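Local coordinates for fusion protein of Nuclear RNA export factor 2 and Protein panoramix (Drosophila melanogaster, PDB 6IEW) that acts, through a UBA-type domain that binds Panoramix, in an ovarian complex that silences transposons cotranscriptionally, at residues A[42-47]-A[79-84]. Numbering follows the deposited sequence.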
ATOM      1  N   LYS A  42      -6.280  -4.277   0.338  1.00 10.24           N
ATOM      2  CA  LYS A  42      -6.714  -5.594  -0.118  1.00 10.81           C
ATOM      3  C   LYS A  42      -6.273  -5.853  -1.551  1.00  9.51           C
ATOM      4  O   LYS A  42      -5.869  -6.974  -1.897  1.00 11.03           O
ATOM      5  CB  LYS A  42      -8.235  -5.712  -0.017  1.00 12.17           C
ATOM      6  CG  LYS A  42      -8.777  -5.698   1.395  1.00 12.63           C
ATOM      7  CD  LYS A  42     -10.288  -5.845   1.379  1.00 13.84           C
ATOM      8  CE  LYS A  42     -10.853  -5.877   2.788  1.00 20.37           C
ATOM      9  NZ  LYS A  42     -12.341  -5.981   2.775  1.00 21.69           N
ATOM     10  N   LEU A  43      -6.363  -4.834  -2.405  1.00  9.36           N
ATOM     11  CA  LEU A  43      -5.959  -4.995  -3.796  1.00 11.23           C
ATOM     12  C   LEU A  43      -4.463  -5.254  -3.909  1.00 10.01           C
ATOM     13  O   LEU A  43      -4.030  -6.079  -4.722  1.00 11.34           O
ATOM     14  CB  LEU A  43      -6.370  -3.756  -4.592  1.00 10.17           C
ATOM     15  CG  LEU A  43      -6.022  -3.768  -6.078  1.00 13.79           C
ATOM     16  CD1 LEU A  43      -6.645  -4.967  -6.776  1.00 13.58           C
ATOM     17  CD2 LEU A  43      -6.465  -2.473  -6.740  1.00 12.92           C
ATOM     18  N   PHE A  44      -3.659  -4.563  -3.099  1.00  9.46           N
ATOM     19  CA  PHE A  44      -2.223  -4.827  -3.072  1.00  8.37           C
ATOM     20  C   PHE A  44      -1.936  -6.278  -2.707  1.00  9.00           C
ATOM     21  O   PHE A  44      -1.111  -6.941  -3.347  1.00 10.22           O
ATOM     22  CB  PHE A  44      -1.539  -3.881  -2.083  1.00  8.74           C
ATOM     23  CG  PHE A  44      -0.175  -4.345  -1.641  1.00  9.31           C
ATOM     24  CD1 PHE A  44       0.837  -4.571  -2.565  1.00  9.46           C
ATOM     25  CD2 PHE A  44       0.095  -4.550  -0.298  1.00 10.03           C
ATOM     26  CE1 PHE A  44       2.087  -5.005  -2.152  1.00 12.42           C
ATOM     27  CE2 PHE A  44       1.341  -4.973   0.121  1.00 11.06           C
ATOM     28  CZ  PHE A  44       2.339  -5.208  -0.806  1.00 12.00           C
ATOM     29  N   ILE A  45      -2.609  -6.786  -1.674  1.00  9.42           N
ATOM     30  CA  ILE A  45      -2.377  -8.162  -1.240  1.00 10.31           C
ATOM     31  C   ILE A  45      -2.750  -9.150  -2.340  1.00 10.84           C
ATOM     32  O   ILE A  45      -2.038 -10.135  -2.579  1.00 12.30           O
ATOM     33  CB  ILE A  45      -3.119  -8.429   0.082  1.00 11.82           C
ATOM     34  CG1 ILE A  45      -2.464  -7.629   1.205  1.00 13.51           C
ATOM     35  CG2 ILE A  45      -3.140  -9.918   0.403  1.00 17.22           C
ATOM     36  CD1 ILE A  45      -3.341  -7.457   2.411  1.00 15.93           C
ATOM     37  N   GLN A  46      -3.858  -8.894  -3.038  1.00 10.80           N
ATOM     38  CA  GLN A  46      -4.271  -9.784  -4.117  1.00 12.42           C
ATOM     39  C   GLN A  46      -3.286  -9.733  -5.277  1.00 11.92           C
ATOM     40  O   GLN A  46      -2.851 -10.774  -5.783  1.00 13.25           O
ATOM     41  CB  GLN A  46      -5.678  -9.423  -4.590  1.00 13.04           C
ATOM     42  CG  GLN A  46      -6.206 -10.359  -5.664  1.00 15.71           C
ATOM     43  CD  GLN A  46      -6.362 -11.776  -5.156  1.00 28.00           C
ATOM     44  OE1 GLN A  46      -6.992 -12.008  -4.125  1.00 26.88           O
ATOM     45  NE2 GLN A  46      -5.778 -12.731  -5.870  1.00 30.31           N
ATOM     46  N   LYS A  47      -2.926  -8.521  -5.716  1.00 10.36           N
ATOM     47  CA  LYS A  47      -1.952  -8.385  -6.795  1.00 10.36           C
ATOM     48  C   LYS A  47      -0.629  -9.039  -6.425  1.00 11.07           C
ATOM     49  O   LYS A  47       0.013  -9.683  -7.265  1.00 10.79           O
ATOM     50  CB  LYS A  47      -1.734  -6.907  -7.114  1.00 10.37           C
ATOM     51  CG  LYS A  47      -2.886  -6.234  -7.834  1.00 12.18           C
ATOM     52  CD  LYS A  47      -2.648  -4.726  -7.901  1.00 15.64           C
ATOM     53  CE  LYS A  47      -3.655  -4.013  -8.791  1.00 20.91           C
ATOM     54  NZ  LYS A  47      -3.276  -4.051 -10.232  1.00 18.30           N
ATOM     55  N   ALA A  79       2.863  -7.980   5.379  1.00  8.94           N
ATOM     56  CA  ALA A  79       2.533  -8.100   6.795  1.00  9.64           C
ATOM     57  C   ALA A  79       1.987  -6.791   7.352  1.00  7.79           C
ATOM     58  O   ALA A  79       1.039  -6.795   8.150  1.00  9.55           O
ATOM     59  CB  ALA A  79       3.768  -8.537   7.579  1.00 12.40           C
ATOM     60  N   ARG A  80       2.582  -5.665   6.959  1.00  8.38           N
ATOM     61  CA  ARG A  80       2.084  -4.373   7.418  1.00  7.61           C
ATOM     62  C   ARG A  80       0.685  -4.106   6.884  1.00  8.83           C
ATOM     63  O   ARG A  80      -0.195  -3.654   7.629  1.00  9.73           O
ATOM     64  CB  ARG A  80       3.047  -3.258   7.000  1.00  8.51           C
ATOM     65  CG  ARG A  80       4.328  -3.225   7.812  1.00  9.00           C
ATOM     66  CD  ARG A  80       5.400  -2.349   7.176  1.00  9.99           C
ATOM     67  NE  ARG A  80       4.993  -0.954   7.026  1.00 10.87           N
ATOM     68  CZ  ARG A  80       5.271   0.009   7.901  1.00 12.89           C
ATOM     69  NH1 ARG A  80       5.954  -0.267   9.007  1.00 13.97           N
ATOM     70  NH2 ARG A  80       4.873   1.251   7.668  1.00 12.18           N
ATOM     71  N   ALA A  81       0.459  -4.385   5.599  1.00  8.49           N
ATOM     72  CA  ALA A  81      -0.865  -4.180   5.025  1.00  8.54           C
ATOM     73  C   ALA A  81      -1.899  -5.072   5.700  1.00  9.43           C
ATOM     74  O   ALA A  81      -3.015  -4.630   5.993  1.00 10.42           O
ATOM     75  CB  ALA A  81      -0.822  -4.439   3.518  1.00  8.73           C
ATOM     76  N   GLU A  82      -1.541  -6.331   5.962  1.00  8.98           N
ATOM     77  CA  GLU A  82      -2.478  -7.242   6.611  1.00  9.24           C
ATOM     78  C   GLU A  82      -2.775  -6.820   8.045  1.00 10.34           C
ATOM     79  O   GLU A  82      -3.909  -6.965   8.516  1.00 10.61           O
ATOM     80  CB  GLU A  82      -1.952  -8.675   6.549  1.00  9.88           C
ATOM     81  CG  GLU A  82      -2.038  -9.288   5.163  1.00 12.26           C
ATOM     82  CD  GLU A  82      -1.394 -10.654   5.083  1.00 13.78           C
ATOM     83  OE1 GLU A  82      -0.583 -10.979   5.976  1.00 13.45           O
ATOM     84  OE2 GLU A  82      -1.701 -11.401   4.129  1.00 15.39           O
ATOM     85  N   LEU A  83      -1.773  -6.295   8.761  1.00  9.17           N
ATOM     86  CA  LEU A  83      -2.022  -5.845  10.129  1.00  8.81           C
ATOM     87  C   LEU A  83      -2.953  -4.639  10.154  1.00 10.43           C
ATOM     88  O   LEU A  83      -3.837  -4.551  11.012  1.00 12.35           O
ATOM     89  CB  LEU A  83      -0.710  -5.527  10.850  1.00 10.28           C
ATOM     90  CG  LEU A  83      -0.861  -5.228  12.346  1.00  9.21           C
ATOM     91  CD1 LEU A  83      -1.135  -6.511  13.126  1.00 13.42           C
ATOM     92  CD2 LEU A  83       0.365  -4.513  12.893  1.00 10.73           C
ATOM     93  N   VAL A  84      -2.765  -3.700   9.223  1.00 10.16           N
ATOM     94  CA  VAL A  84      -3.642  -2.533   9.175  1.00  8.94           C
ATOM     95  C   VAL A  84      -5.068  -2.952   8.850  1.00 11.18           C
ATOM     96  O   VAL A  84      -6.030  -2.420   9.416  1.00 11.04           O
ATOM     97  CB  VAL A  84      -3.096  -1.482   8.189  1.00  9.40           C
ATOM     98  CG1 VAL A  84      -4.127  -0.389   7.941  1.00 10.14           C
ATOM     99  CG2 VAL A  84      -1.813  -0.880   8.730  1.00 11.24           C
TER
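Ile-45 reaches across to helix 70-93 with the end of its longer branch, where CD1 rests on the aliphatic part of Glu-82, 3.6 Å from CG. The same methyl lies 4.1 Å from Ala-81 CB, so one terminal carbon touches two successive residues of the facing helix. The torsions account for this reach: CG1 stands anti to the carbonyl carbon (chi1 -69°), and chi2 of 161° carries CD1 onward, away from its own helix. Glu-82 takes part through its CG methylene; beyond CG its chain runs extended, placing the carboxylate at the exposed margin of the contact. Ala-81 CB also meets Phe-44, lying near the plane of the ring at its edge, 3.9 Å from CD2 and 4.1 Å from CE2. The methyl therefore faces the ring's rim and does not sit over a face.

The two helices belong to different parts of an engineered fusion: 42-47 lies in the TAP-C (UBA) domain of Nxf2, 79-84 in the Nxf2-interacting region of Panoramix. Their pairing is consistent with the TAP-C domain's role in binding Panoramix, although an engineered linker ties the partners together here. The local axes approach to 9.8 Å with 141° between their N-to-C directions, an obliquely antiparallel packing. The nearest CA pair, Ile-45 and Ala-81, is 7.6 Å apart, and Ala-81 presents only a methyl there. The buried surface is modest, 154 Å² over both sides, and the contacts between the two segments are apolar. Phe-44 continues the interface onto Ala-77 and Val-78 and also touches Phe-58 within the Nxf2 part, while Ile-45 extends it to Leu-85. Next to Ala-81, Arg-80 forms a salt bridge with Glu-17 and a hydrogen bond to the carbonyl oxygen of Val-18.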